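Local structure of mitochondrial dynamics protein MID49 (Mus musculus, 4WOY) at residues A[25-30]-A[150-155]; A[56-61]-A[67-72]; A[75-80]-A[122-127]; A[115-120]-A[130-135]. The protein recruits the fission mediator dynamin-related protein 1 to the mitochondrial outer membrane, where it is required for mitochondrial fission and regulates the GTPase activity of its partner. The protein carries 1 engineered substitution. One frame throughout, in Å; residues are numbered along the deposited sequence.

Contact 1 (A[25-30]-A[150-155])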
loop_
_atom_site.group_PDB
_atom_site.type_symbol
_atom_site.label_atom_id
_atom_site.label_comp_id
_atom_site.label_asym_id
_atom_site.label_seq_id
_atom_site.Cartn_x
_atom_site.Cartn_y
_atom_site.Cartn_z
ATOM N N LYS A 25 15.459 -5.924 3.514
ATOM C CA LYS A 25 15.800 -5.024 2.427
ATOM C C LYS A 25 16.786 -5.705 1.479
ATOM O O LYS A 25 16.721 -5.533 0.266
ATOM C CB LYS A 25 16.406 -3.725 2.961
ATOM C CG LYS A 25 15.425 -2.798 3.641
ATOM C CD LYS A 25 16.115 -1.531 4.098
ATOM C CE LYS A 25 15.148 -0.732 4.895
ATOM N NZ LYS A 25 15.647 0.588 5.295
ATOM N N GLN A 26 17.681 -6.507 2.032
ATOM C CA GLN A 26 18.666 -7.165 1.197
ATOM C C GLN A 26 18.002 -8.146 0.218
ATOM O O GLN A 26 18.250 -8.096 -0.993
ATOM C CB GLN A 26 19.717 -7.877 2.075
ATOM C CG GLN A 26 20.823 -8.554 1.311
ATOM C CD GLN A 26 20.485 -9.986 0.983
ATOM O OE1 GLN A 26 20.064 -10.750 1.849
ATOM N NE2 GLN A 26 20.650 -10.359 -0.275
ATOM N N LEU A 27 17.148 -9.022 0.733
ATOM C CA LEU A 27 16.469 -10.007 -0.108
ATOM C C LEU A 27 15.552 -9.312 -1.125
ATOM O O LEU A 27 15.636 -9.571 -2.319
ATOM C CB LEU A 27 15.675 -10.982 0.758
ATOM C CG LEU A 27 16.504 -11.869 1.702
ATOM C CD1 LEU A 27 15.587 -12.655 2.620
ATOM C CD2 LEU A 27 17.419 -12.798 0.941
ATOM N N ALA A 28 14.716 -8.397 -0.649
ATOM C CA ALA A 28 13.793 -7.672 -1.513
ATOM C C ALA A 28 14.524 -6.877 -2.601
ATOM O O ALA A 28 14.066 -6.795 -3.738
ATOM C CB ALA A 28 12.905 -6.722 -0.671
ATOM N N GLY A 29 15.657 -6.286 -2.245
ATOM C CA GLY A 29 16.458 -5.554 -3.197
ATOM C C GLY A 29 17.000 -6.503 -4.233
ATOM O O GLY A 29 16.992 -6.204 -5.432
ATOM N N ASP A 30 17.462 -7.665 -3.776
ATOM C CA ASP A 30 18.072 -8.647 -4.679
ATOM C C ASP A 30 17.060 -9.347 -5.576
ATOM O O ASP A 30 17.339 -9.607 -6.743
ATOM C CB ASP A 30 18.857 -9.675 -3.888
ATOM C CG ASP A 30 20.137 -9.109 -3.337
ATOM O OD1 ASP A 30 20.790 -8.320 -4.047
ATOM O OD2 ASP A 30 20.491 -9.450 -2.195
ATOM N N LEU A 150 19.942 -16.876 -3.705
ATOM C CA LEU A 150 19.830 -15.942 -2.593
ATOM C C LEU A 150 19.614 -16.620 -1.240
ATOM O O LEU A 150 19.371 -15.946 -0.238
ATOM C CB LEU A 150 18.686 -14.959 -2.856
ATOM C CG LEU A 150 18.787 -14.099 -4.119
ATOM C CD1 LEU A 150 17.516 -13.299 -4.300
ATOM C CD2 LEU A 150 19.998 -13.168 -4.063
ATOM N N GLY A 151 19.695 -17.948 -1.212
ATOM C CA GLY A 151 19.467 -18.690 0.013
ATOM C C GLY A 151 18.099 -18.456 0.649
ATOM O O GLY A 151 18.020 -18.135 1.835
ATOM N N CYS A 152 17.030 -18.566 -0.146
ATOM C CA CYS A 152 15.655 -18.504 0.356
ATOM C C CYS A 152 14.713 -19.193 -0.633
ATOM O O CYS A 152 15.150 -19.645 -1.680
ATOM C CB CYS A 152 15.209 -17.060 0.572
ATOM S SG CYS A 152 15.194 -16.062 -0.943
ATOM N N LEU A 153 13.431 -19.285 -0.293
ATOM C CA LEU A 153 12.407 -19.775 -1.224
ATOM C C LEU A 153 11.500 -18.622 -1.634
ATOM O O LEU A 153 10.999 -17.906 -0.771
ATOM C CB LEU A 153 11.537 -20.869 -0.602
ATOM C CG LEU A 153 11.184 -22.064 -1.496
ATOM C CD1 LEU A 153 12.320 -23.099 -1.451
ATOM C CD2 LEU A 153 9.807 -22.675 -1.168
ATOM N N ILE A 154 11.265 -18.463 -2.934
ATOM C CA ILE A 154 10.345 -17.443 -3.428
ATOM C C ILE A 154 9.306 -18.095 -4.327
ATOM O O ILE A 154 9.668 -18.849 -5.237
ATOM C CB ILE A 154 11.068 -16.338 -4.238
ATOM C CG1 ILE A 154 12.421 -15.998 -3.592
ATOM C CG2 ILE A 154 10.155 -15.150 -4.423
ATOM C CD1 ILE A 154 13.437 -15.375 -4.511
ATOM N N TRP A 155 8.027 -17.816 -4.078
ATOM C CA TRP A 155 6.971 -18.352 -4.928
ATOM C C TRP A 155 5.748 -17.427 -4.992
ATOM O O TRP A 155 5.447 -16.710 -4.035
ATOM C CB TRP A 155 6.545 -19.745 -4.443
ATOM C CG TRP A 155 5.700 -19.727 -3.206
ATOM C CD1 TRP A 155 4.337 -19.776 -3.145
ATOM C CD2 TRP A 155 6.159 -19.671 -1.848
ATOM N NE1 TRP A 155 3.920 -19.742 -1.834
ATOM C CE2 TRP A 155 5.020 -19.680 -1.019
ATOM C CE3 TRP A 155 7.422 -19.608 -1.254
ATOM C CZ2 TRP A 155 5.110 -19.626 0.374
ATOM C CZ3 TRP A 155 7.503 -19.558 0.122
ATOM C CH2 TRP A 155 6.358 -19.571 0.922
#
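L27, on a turn of helix 18-42, comes closest in the backbone to L150 at the end of helix 143-150, their CA atoms 7.3 Å apart. There the chain turns through a Schellman motif into strand 153-156 of the mixed sheet, within the nucleotidyltransferase-like domain of MID49. G151 has positive phi (58°), a backbone state that glycine adopts most easily, and it ends the helix so that the next residues can enter the strand. L150 does most of the touching. Its side chain is laid obliquely across that of D30, both methyls resting on the aspartate CB, with CD2 the nearer at 3.7 Å. D30 thus offers its aliphatic carbon to the leucine, as suits a partly exposed position, where the carboxylate can stay near solvent while CB packs. Deeper in, the first torsion of L27 (chi1 -64°) directs its branch to the L150 side, and CD2 reaches L150 O at 3.9 Å, a van der Waals contact. The buried L27 also packs on L165 of strand 162-166 and F174 of strand 173-182, so a branched apolar side chain fits between helix and sheet. C152 points its side chain toward the helix, SG lying 4.4 Å from L27 CD2.

Contact 2 (A[56-61]-A[67-72])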
loop_
_atom_site.group_PDB
_atom_site.type_symbol
_atom_site.label_atom_id
_atom_site.label_comp_id
_atom_site.label_asym_id
_atom_site.label_seq_id
_atom_site.Cartn_x
_atom_site.Cartn_y
_atom_site.Cartn_z
ATOM N N PRO A 56 6.497 0.470 3.940
ATOM C CA PRO A 56 6.818 0.777 5.337
ATOM C C PRO A 56 8.152 0.185 5.788
ATOM O O PRO A 56 8.781 0.729 6.710
ATOM C CB PRO A 56 5.656 0.147 6.107
ATOM C CG PRO A 56 4.507 0.205 5.136
ATOM C CD PRO A 56 5.144 -0.103 3.800
ATOM N N LEU A 57 8.579 -0.910 5.168
ATOM C CA LEU A 57 9.888 -1.472 5.507
ATOM C C LEU A 57 11.007 -0.468 5.210
ATOM O O LEU A 57 11.937 -0.309 5.996
ATOM C CB LEU A 57 10.150 -2.765 4.738
ATOM C CG LEU A 57 11.629 -3.168 4.749
ATOM C CD1 LEU A 57 12.069 -3.585 6.158
ATOM C CD2 LEU A 57 11.913 -4.268 3.729
ATOM N N TYR A 58 10.884 0.213 4.072
ATOM C CA TYR A 58 11.877 1.193 3.629
ATOM C C TYR A 58 11.672 2.593 4.178
ATOM O O TYR A 58 12.633 3.326 4.341
ATOM C CB TYR A 58 11.906 1.272 2.090
ATOM C CG TYR A 58 12.517 0.054 1.439
ATOM C CD1 TYR A 58 11.764 -1.094 1.216
ATOM C CD2 TYR A 58 13.852 0.038 1.080
ATOM C CE1 TYR A 58 12.323 -2.228 0.636
ATOM C CE2 TYR A 58 14.429 -1.095 0.504
ATOM C CZ TYR A 58 13.654 -2.222 0.284
ATOM O OH TYR A 58 14.219 -3.340 -0.288
ATOM N N ASP A 59 10.431 2.975 4.445
ATOM C CA ASP A 59 10.156 4.365 4.777
ATOM C C ASP A 59 10.182 4.581 6.269
ATOM O O ASP A 59 9.175 4.432 6.956
ATOM C CB ASP A 59 8.805 4.778 4.216
ATOM C CG ASP A 59 8.793 4.775 2.716
ATOM O OD1 ASP A 59 9.822 5.160 2.123
ATOM O OD2 ASP A 59 7.767 4.361 2.137
ATOM N N GLY A 60 11.350 4.953 6.759
ATOM C CA GLY A 60 11.567 5.064 8.180
ATOM C C GLY A 60 11.651 3.679 8.787
ATOM O O GLY A 60 11.161 2.694 8.229
ATOM N N LEU A 61 12.261 3.610 9.956
ATOM C CA LEU A 61 12.338 2.375 10.708
ATOM C C LEU A 61 11.461 2.560 11.956
ATOM O O LEU A 61 11.020 3.682 12.226
ATOM C CB LEU A 61 13.807 2.028 11.014
ATOM C CG LEU A 61 14.340 0.850 10.178
ATOM C CD1 LEU A 61 14.112 1.079 8.695
ATOM C CD2 LEU A 61 15.818 0.606 10.469
ATOM N N GLU A 67 3.859 -5.158 7.078
ATOM C CA GLU A 67 3.116 -4.903 5.854
ATOM C C GLU A 67 3.827 -5.519 4.658
ATOM O O GLU A 67 4.999 -5.930 4.744
ATOM C CB GLU A 67 2.972 -3.401 5.609
ATOM C CG GLU A 67 2.434 -2.631 6.771
ATOM C CD GLU A 67 0.999 -2.966 7.049
ATOM O OE1 GLU A 67 0.259 -3.240 6.077
ATOM O OE2 GLU A 67 0.605 -2.923 8.234
ATOM N N HIS A 68 3.121 -5.551 3.533
ATOM C CA HIS A 68 3.726 -5.938 2.267
ATOM C C HIS A 68 4.904 -5.035 1.960
ATOM O O HIS A 68 4.990 -3.900 2.445
ATOM C CB HIS A 68 2.726 -5.842 1.111
ATOM C CG HIS A 68 1.678 -6.900 1.138
ATOM N ND1 HIS A 68 1.669 -7.916 2.064
ATOM C CD2 HIS A 68 0.591 -7.102 0.347
ATOM C CE1 HIS A 68 0.626 -8.700 1.855
ATOM N NE2 HIS A 68 -0.036 -8.227 0.812
ATOM N N VAL A 69 5.820 -5.560 1.166
ATOM C CA VAL A 69 6.908 -4.785 0.630
ATOM C C VAL A 69 6.553 -4.485 -0.831
ATOM O O VAL A 69 6.318 -5.407 -1.635
ATOM C CB VAL A 69 8.229 -5.532 0.755
ATOM C CG1 VAL A 69 9.387 -4.711 0.157
ATOM C CG2 VAL A 69 8.463 -5.912 2.216
ATOM N N ARG A 70 6.462 -3.200 -1.161
ATOM C CA ARG A 70 6.084 -2.812 -2.515
ATOM C C ARG A 70 7.249 -2.994 -3.486
ATOM O O ARG A 70 8.388 -2.607 -3.205
ATOM C CB ARG A 70 5.565 -1.371 -2.539
ATOM C CG ARG A 70 4.970 -0.947 -1.212
ATOM C CD ARG A 70 3.782 0.003 -1.325
ATOM N NE ARG A 70 4.008 1.097 -2.252
ATOM C CZ ARG A 70 3.030 1.852 -2.741
ATOM N NH1 ARG A 70 1.768 1.641 -2.375
ATOM N NH2 ARG A 70 3.314 2.817 -3.596
ATOM N N LEU A 71 6.959 -3.649 -4.602
ATOM C CA LEU A 71 7.893 -3.742 -5.702
ATOM C C LEU A 71 7.244 -3.006 -6.884
ATOM O O LEU A 71 6.325 -3.522 -7.548
ATOM C CB LEU A 71 8.205 -5.198 -6.015
ATOM C CG LEU A 71 9.463 -5.433 -6.832
ATOM C CD1 LEU A 71 10.616 -4.736 -6.137
ATOM C CD2 LEU A 71 9.747 -6.917 -6.978
ATOM N N LEU A 72 7.706 -1.775 -7.102
ATOM C CA LEU A 72 7.135 -0.888 -8.106
ATOM C C LEU A 72 7.783 -1.143 -9.450
ATOM O O LEU A 72 9.004 -1.134 -9.547
ATOM C CB LEU A 72 7.337 0.572 -7.724
ATOM C CG LEU A 72 6.763 1.085 -6.414
ATOM C CD1 LEU A 72 6.723 2.608 -6.415
ATOM C CD2 LEU A 72 5.390 0.490 -6.159
#
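The ring of P56 and the side chain of E67 meet nearly at right angles, proline CG lying against both CB and CG of the glutamate; CG to CG is 3.9 Å. E67 starts out toward the proline and then bends at chi2 (-68°), which carries its carboxylate away and leaves only its methylenes in the contact. A proline suits this place because its compact ring gives an apolar surface for them to lie on. On the neighbouring ring carbon, P56 CD is 4.0 Å from H68 O. V69 then divides its two methyls between two partners. CG2 meets L57 CD2 at 4.1 Å, the two side chains crossing at a slant, whereas CG1 sits in the plane of the Y58 ring, at its edge, 3.9 Å from CE1. The side chains of V69 and Y58 cross at about a right angle, and the methyl meets the ring's edge, not its face. The beta-branched V69 suits a strand and supplies a methyl to each neighbour. This is the connection between strands 52-54 and 69-74, an antiparallel pair in the central sheet of the nucleotidyltransferase-like fold. V69 is backed by F174 and L176 of strand 173-182, Y58 packs on A28 of helix 18-42, and P56 touches Y210 at the start of helix 210-224.

Contact 3 (A[75-80]-A[122-127])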
loop_
_atom_site.group_PDB
_atom_site.type_symbol
_atom_site.label_atom_id
_atom_site.label_comp_id
_atom_site.label_asym_id
_atom_site.label_seq_id
_atom_site.Cartn_x
_atom_site.Cartn_y
_atom_site.Cartn_z
ATOM N N LEU A 75 5.560 1.929 -15.599
ATOM C CA LEU A 75 5.376 1.985 -17.037
ATOM C C LEU A 75 5.927 3.309 -17.524
ATOM O O LEU A 75 5.729 4.334 -16.857
ATOM C CB LEU A 75 3.900 1.861 -17.404
ATOM C CG LEU A 75 3.252 0.479 -17.374
ATOM C CD1 LEU A 75 2.912 0.053 -15.941
ATOM C CD2 LEU A 75 2.032 0.486 -18.293
ATOM N N GLU A 76 6.662 3.303 -18.633
ATOM C CA GLU A 76 7.074 4.579 -19.210
ATOM C C GLU A 76 6.134 4.908 -20.354
ATOM O O GLU A 76 6.272 4.361 -21.444
ATOM C CB GLU A 76 8.528 4.549 -19.680
ATOM C CG GLU A 76 9.494 4.387 -18.511
ATOM C CD GLU A 76 10.927 4.173 -18.913
ATOM O OE1 GLU A 76 11.213 3.949 -20.119
ATOM O OE2 GLU A 76 11.774 4.242 -18.000
ATOM N N LEU A 77 5.174 5.795 -20.100
ATOM C CA LEU A 77 4.204 6.168 -21.124
ATOM C C LEU A 77 4.729 7.321 -22.010
ATOM O O LEU A 77 5.396 8.232 -21.522
ATOM C CB LEU A 77 2.873 6.550 -20.471
ATOM C CG LEU A 77 2.147 5.464 -19.667
ATOM C CD1 LEU A 77 0.827 5.973 -19.079
ATOM C CD2 LEU A 77 1.915 4.242 -20.535
ATOM N N GLU A 78 4.472 7.261 -23.311
ATOM C CA GLU A 78 4.814 8.386 -24.198
ATOM C C GLU A 78 4.098 9.666 -23.751
ATOM O O GLU A 78 2.894 9.665 -23.541
ATOM C CB GLU A 78 4.467 8.089 -25.668
ATOM C CG GLU A 78 5.170 6.872 -26.268
ATOM C CD GLU A 78 4.485 5.540 -25.938
ATOM O OE1 GLU A 78 3.576 5.509 -25.081
ATOM O OE2 GLU A 78 4.854 4.521 -26.553
ATOM N N PRO A 79 4.852 10.744 -23.552
ATOM C CA PRO A 79 4.223 11.993 -23.090
ATOM C C PRO A 79 3.167 12.550 -24.045
ATOM O O PRO A 79 3.434 12.721 -25.227
ATOM C CB PRO A 79 5.412 12.957 -22.960
ATOM C CG PRO A 79 6.514 12.338 -23.801
ATOM C CD PRO A 79 6.314 10.859 -23.707
ATOM N N GLY A 80 1.968 12.796 -23.525
ATOM C CA GLY A 80 0.889 13.359 -24.316
ATOM C C GLY A 80 0.119 12.382 -25.191
ATOM O O GLY A 80 -0.812 12.765 -25.896
ATOM N N GLY A 122 -10.492 2.064 -26.047
ATOM C CA GLY A 122 -9.562 3.180 -26.071
ATOM C C GLY A 122 -8.821 3.458 -24.767
ATOM O O GLY A 122 -8.322 4.560 -24.551
ATOM N N TYR A 123 -8.781 2.463 -23.887
ATOM C CA TYR A 123 -8.113 2.604 -22.615
ATOM C C TYR A 123 -7.091 1.533 -22.377
ATOM O O TYR A 123 -7.293 0.372 -22.745
ATOM C CB TYR A 123 -9.138 2.569 -21.492
ATOM C CG TYR A 123 -10.101 3.725 -21.549
ATOM C CD1 TYR A 123 -9.810 4.934 -20.904
ATOM C CD2 TYR A 123 -11.293 3.625 -22.263
ATOM C CE1 TYR A 123 -10.693 6.013 -20.969
ATOM C CE2 TYR A 123 -12.192 4.702 -22.333
ATOM C CZ TYR A 123 -11.874 5.889 -21.693
ATOM O OH TYR A 123 -12.750 6.946 -21.740
ATOM N N LEU A 124 -6.003 1.924 -21.731
ATOM C CA LEU A 124 -4.990 0.990 -21.301
ATOM C C LEU A 124 -5.510 0.170 -20.122
ATOM O O LEU A 124 -5.779 0.709 -19.047
ATOM C CB LEU A 124 -3.725 1.737 -20.900
ATOM C CG LEU A 124 -2.509 0.926 -20.488
ATOM C CD1 LEU A 124 -2.043 0.107 -21.653
ATOM C CD2 LEU A 124 -1.440 1.893 -20.040
ATOM N N SER A 125 -5.643 -1.137 -20.334
ATOM C CA SER A 125 -6.327 -1.994 -19.368
ATOM C C SER A 125 -5.394 -2.546 -18.298
ATOM O O SER A 125 -4.520 -3.325 -18.606
ATOM C CB SER A 125 -7.006 -3.164 -20.076
ATOM O OG SER A 125 -7.590 -4.048 -19.126
ATOM N N SER A 126 -5.614 -2.178 -17.043
ATOM C CA SER A 126 -4.825 -2.756 -15.974
ATOM C C SER A 126 -5.036 -4.283 -15.939
ATOM O O SER A 126 -4.081 -5.023 -15.740
ATOM C CB SER A 126 -5.165 -2.091 -14.634
ATOM O OG SER A 126 -6.475 -2.391 -14.235
ATOM N N ARG A 127 -6.270 -4.737 -16.190
ATOM C CA ARG A 127 -6.597 -6.159 -16.137
ATOM C C ARG A 127 -5.784 -6.978 -17.121
ATOM O O ARG A 127 -5.317 -8.056 -16.775
ATOM C CB ARG A 127 -8.082 -6.407 -16.418
ATOM C CG ARG A 127 -8.419 -7.879 -16.726
ATOM C CD ARG A 127 -9.900 -8.085 -17.001
ATOM N NE ARG A 127 -10.364 -7.284 -18.140
ATOM C CZ ARG A 127 -10.234 -7.641 -19.420
ATOM N NH1 ARG A 127 -9.655 -8.800 -19.743
ATOM N NH2 ARG A 127 -10.692 -6.841 -20.379
#
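L75 and L77 converge on one methyl, CD2 of L124, and this small apolar cluster is the whole of the close packing. L75 reaches toward L124 tip to tip, with CD2 to CD2 at 4.1 Å. L77 crosses the same side chain at a slant and brings its own CD2 equally near, 4.1 Å from L124 CD2. The torsion of L124, with CG opposite the backbone N (chi1 -177°), extends its branch toward the pair. L75 and L124 are buried and L77 partly so, and leucine's branched end lets one methyl of each reach the meeting point. W115 also touches L75 and L77, and V100 and F118 pack on L124. The backbones stay far apart, 10.6 Å between the CA atoms of L77 and L124, and only 80 Å² is buried between the segments. Farther along, at P79 and G80, the loop is exposed, and G80 is poorly ordered, its positive phi being readily taken by glycine. On the other segment S125 is the N-cap of helix 126-139, its OG bonded to V128 N. This is hydrophobic packing of a strand-to-strand loop against a two-stranded antiparallel hairpin, 119-120 with 123-124, that leads into a capped helix.

Contact 4 (A[115-120]-A[130-135])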
loop_
_atom_site.group_PDB
_atom_site.type_symbol
_atom_site.label_atom_id
_atom_site.label_comp_id
_atom_site.label_asym_id
_atom_site.label_seq_id
_atom_site.Cartn_x
_atom_site.Cartn_y
_atom_site.Cartn_z
ATOM N N TRP A 115 2.538 -0.106 -25.670
ATOM C CA TRP A 115 1.485 -0.350 -24.716
ATOM C C TRP A 115 0.119 -0.602 -25.388
ATOM O O TRP A 115 -0.846 -0.998 -24.704
ATOM C CB TRP A 115 1.381 0.825 -23.743
ATOM C CG TRP A 115 2.660 1.116 -22.999
ATOM C CD1 TRP A 115 3.426 2.253 -23.094
ATOM C CD2 TRP A 115 3.323 0.262 -22.042
ATOM N NE1 TRP A 115 4.519 2.155 -22.256
ATOM C CE2 TRP A 115 4.479 0.947 -21.603
ATOM C CE3 TRP A 115 3.061 -1.020 -21.532
ATOM C CZ2 TRP A 115 5.370 0.389 -20.673
ATOM C CZ3 TRP A 115 3.942 -1.566 -20.597
ATOM C CH2 TRP A 115 5.079 -0.860 -20.178
ATOM N N ASP A 116 0.020 -0.356 -26.702
ATOM C CA ASP A 116 -1.276 -0.488 -27.391
ATOM C C ASP A 116 -1.853 -1.919 -27.330
ATOM O O ASP A 116 -3.075 -2.087 -27.346
ATOM C CB ASP A 116 -1.194 -0.062 -28.859
ATOM C CG ASP A 116 -1.053 1.433 -29.034
ATOM O OD1 ASP A 116 -1.303 2.194 -28.075
ATOM O OD2 ASP A 116 -0.702 1.849 -30.154
ATOM N N ARG A 117 -0.997 -2.936 -27.218
ATOM C CA ARG A 117 -1.498 -4.310 -27.139
ATOM C C ARG A 117 -2.310 -4.571 -25.853
ATOM O O ARG A 117 -3.030 -5.569 -25.760
ATOM C CB ARG A 117 -0.365 -5.310 -27.234
ATOM C CG ARG A 117 0.531 -5.283 -26.061
ATOM C CD ARG A 117 1.524 -6.415 -26.140
ATOM N NE ARG A 117 0.947 -7.646 -25.632
ATOM C CZ ARG A 117 1.668 -8.687 -25.229
ATOM N NH1 ARG A 117 3.000 -8.643 -25.283
ATOM N NH2 ARG A 117 1.057 -9.770 -24.766
ATOM N N PHE A 118 -2.190 -3.681 -24.872
ATOM C CA PHE A 118 -2.967 -3.784 -23.645
ATOM C C PHE A 118 -4.203 -2.909 -23.683
ATOM O O PHE A 118 -4.856 -2.692 -22.658
ATOM C CB PHE A 118 -2.087 -3.427 -22.446
ATOM C CG PHE A 118 -0.813 -4.197 -22.423
ATOM C CD1 PHE A 118 -0.827 -5.564 -22.131
ATOM C CD2 PHE A 118 0.392 -3.585 -22.766
ATOM C CE1 PHE A 118 0.357 -6.304 -22.139
ATOM C CE2 PHE A 118 1.577 -4.317 -22.780
ATOM C CZ PHE A 118 1.556 -5.689 -22.470
ATOM N N LEU A 119 -4.521 -2.382 -24.860
ATOM C CA LEU A 119 -5.734 -1.603 -25.009
ATOM C C LEU A 119 -6.985 -2.479 -25.022
ATOM O O LEU A 119 -7.059 -3.464 -25.741
ATOM C CB LEU A 119 -5.676 -0.771 -26.293
ATOM C CG LEU A 119 -4.849 0.507 -26.340
ATOM C CD1 LEU A 119 -4.993 1.081 -27.729
ATOM C CD2 LEU A 119 -5.368 1.475 -25.314
ATOM N N VAL A 120 -7.947 -2.125 -24.185
ATOM C CA VAL A 120 -9.324 -2.576 -24.320
ATOM C C VAL A 120 -10.163 -1.372 -24.714
ATOM O O VAL A 120 -10.252 -0.421 -23.951
ATOM C CB VAL A 120 -9.853 -3.205 -23.024
ATOM C CG1 VAL A 120 -11.334 -3.536 -23.160
ATOM C CG2 VAL A 120 -9.083 -4.444 -22.743
ATOM N N LEU A 130 -2.306 -7.035 -15.947
ATOM C CA LEU A 130 -2.275 -7.978 -14.845
ATOM C C LEU A 130 -2.160 -9.420 -15.330
ATOM O O LEU A 130 -1.329 -10.170 -14.816
ATOM C CB LEU A 130 -3.511 -7.817 -13.973
ATOM C CG LEU A 130 -3.418 -6.756 -12.886
ATOM C CD1 LEU A 130 -4.732 -6.694 -12.143
ATOM C CD2 LEU A 130 -2.268 -7.059 -11.930
ATOM N N GLU A 131 -2.952 -9.786 -16.336
ATOM C CA GLU A 131 -2.890 -11.138 -16.906
ATOM C C GLU A 131 -1.472 -11.477 -17.411
ATOM O O GLU A 131 -0.970 -12.576 -17.196
ATOM C CB GLU A 131 -3.857 -11.275 -18.093
ATOM C CG GLU A 131 -5.324 -11.041 -17.803
ATOM C CD GLU A 131 -6.182 -11.091 -19.081
ATOM O OE1 GLU A 131 -5.617 -10.820 -20.170
ATOM O OE2 GLU A 131 -7.410 -11.360 -18.991
ATOM N N LEU A 132 -0.833 -10.517 -18.074
ATOM C CA LEU A 132 0.489 -10.739 -18.633
ATOM C C LEU A 132 1.526 -10.981 -17.549
ATOM O O LEU A 132 2.301 -11.903 -17.630
ATOM C CB LEU A 132 0.924 -9.553 -19.494
ATOM C CG LEU A 132 2.315 -9.741 -20.121
ATOM C CD1 LEU A 132 2.238 -10.610 -21.352
ATOM C CD2 LEU A 132 2.968 -8.407 -20.405
ATOM N N LEU A 133 1.556 -10.129 -16.544
ATOM C CA LEU A 133 2.549 -10.275 -15.490
ATOM C C LEU A 133 2.290 -11.493 -14.596
ATOM O O LEU A 133 3.236 -12.138 -14.143
ATOM C CB LEU A 133 2.618 -8.999 -14.653
ATOM C CG LEU A 133 3.770 -8.910 -13.657
ATOM C CD1 LEU A 133 5.148 -9.269 -14.264
ATOM C CD2 LEU A 133 3.767 -7.532 -13.038
ATOM N N ARG A 134 1.016 -11.818 -14.363
ATOM C CA ARG A 134 0.672 -12.993 -13.579
ATOM C C ARG A 134 1.199 -14.243 -14.277
ATOM O O ARG A 134 1.725 -15.154 -13.632
ATOM C CB ARG A 134 -0.840 -13.095 -13.350
ATOM C CG ARG A 134 -1.258 -14.243 -12.392
ATOM C CD ARG A 134 -2.564 -13.941 -11.677
ATOM N NE ARG A 134 -3.511 -13.371 -12.622
ATOM C CZ ARG A 134 -4.158 -12.226 -12.437
ATOM N NH1 ARG A 134 -3.985 -11.531 -11.315
ATOM N NH2 ARG A 134 -4.988 -11.780 -13.377
ATOM N N LYS A 135 1.052 -14.276 -15.597
ATOM C CA LYS A 135 1.512 -15.408 -16.384
ATOM C C LYS A 135 3.033 -15.522 -16.374
ATOM O O LYS A 135 3.572 -16.610 -16.218
ATOM C CB LYS A 135 1.010 -15.285 -17.826
ATOM C CG LYS A 135 1.255 -16.536 -18.671
ATOM C CD LYS A 135 0.686 -16.402 -20.094
ATOM C CE LYS A 135 -0.742 -16.941 -20.190
ATOM N NZ LYS A 135 -1.244 -17.009 -21.594
#
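L132, on helix 126-139, points its side chain at F118 and R117, which lie just before the hairpin strand 119-120 in the nucleotidyltransferase-like domain. From CB, which makes no close contact with the other segment, the chain continues to CG in the direction opposite the backbone N (chi1 -180°), and the branch then splits between two partners. CD1 meets the guanidinium of R117 at NH2, 3.7 Å away, while CD2 meets the phenyl ring of F118, 3.7 Å from CZ and 3.8 Å from CE1. Both partner side chains stand about perpendicular to the leucine. R117 and F118 are themselves layered: R117 CG sits over the centre of the F118 ring, 3.5 Å above its plane, and the bend of the arginine at chi3 (-83°) takes the guanidinium past the ring's edge, with F118 CZ against one of its faces. Each residue type suits its level. F118 is buried, and it also touches the helix residues V128 and L129; R117 is exposed, so its methylenes can cover the ring while its guanidinium packs by one nitrogen on the leucine. Between helix 126-139 and the 3-10 turn and F118 that precede the hairpin, one methyl thus packs on an aromatic ring and the other on a guanidinium nitrogen, which implies a contact resting on dispersion and shape and not on hydrogen bonds or charge pairing.

From the N terminus, helix 18-42 supplies the first segment of contact 1, whose partner arrives only after 119 residues; the other three contacts all nest within that long loop. Contact 2 closes first, across a short loop, joining residues 56-61 to strand 69-74; K25 and A28, packing against L57 and Y58, link it to contact 1, which itself joins helix 18-42 to the end of helix 143-150. Contact 3 opens just afterwards and crosses contact 4, for their segments alternate along the chain. They also meet directly: S125 N lies 2.9 Å from F118 O, a probable hydrogen bond. Contact 3 ties the loop after strand 69-74 to strand 123-124, and contact 4 the residues before strand 119-120 to helix 126-139.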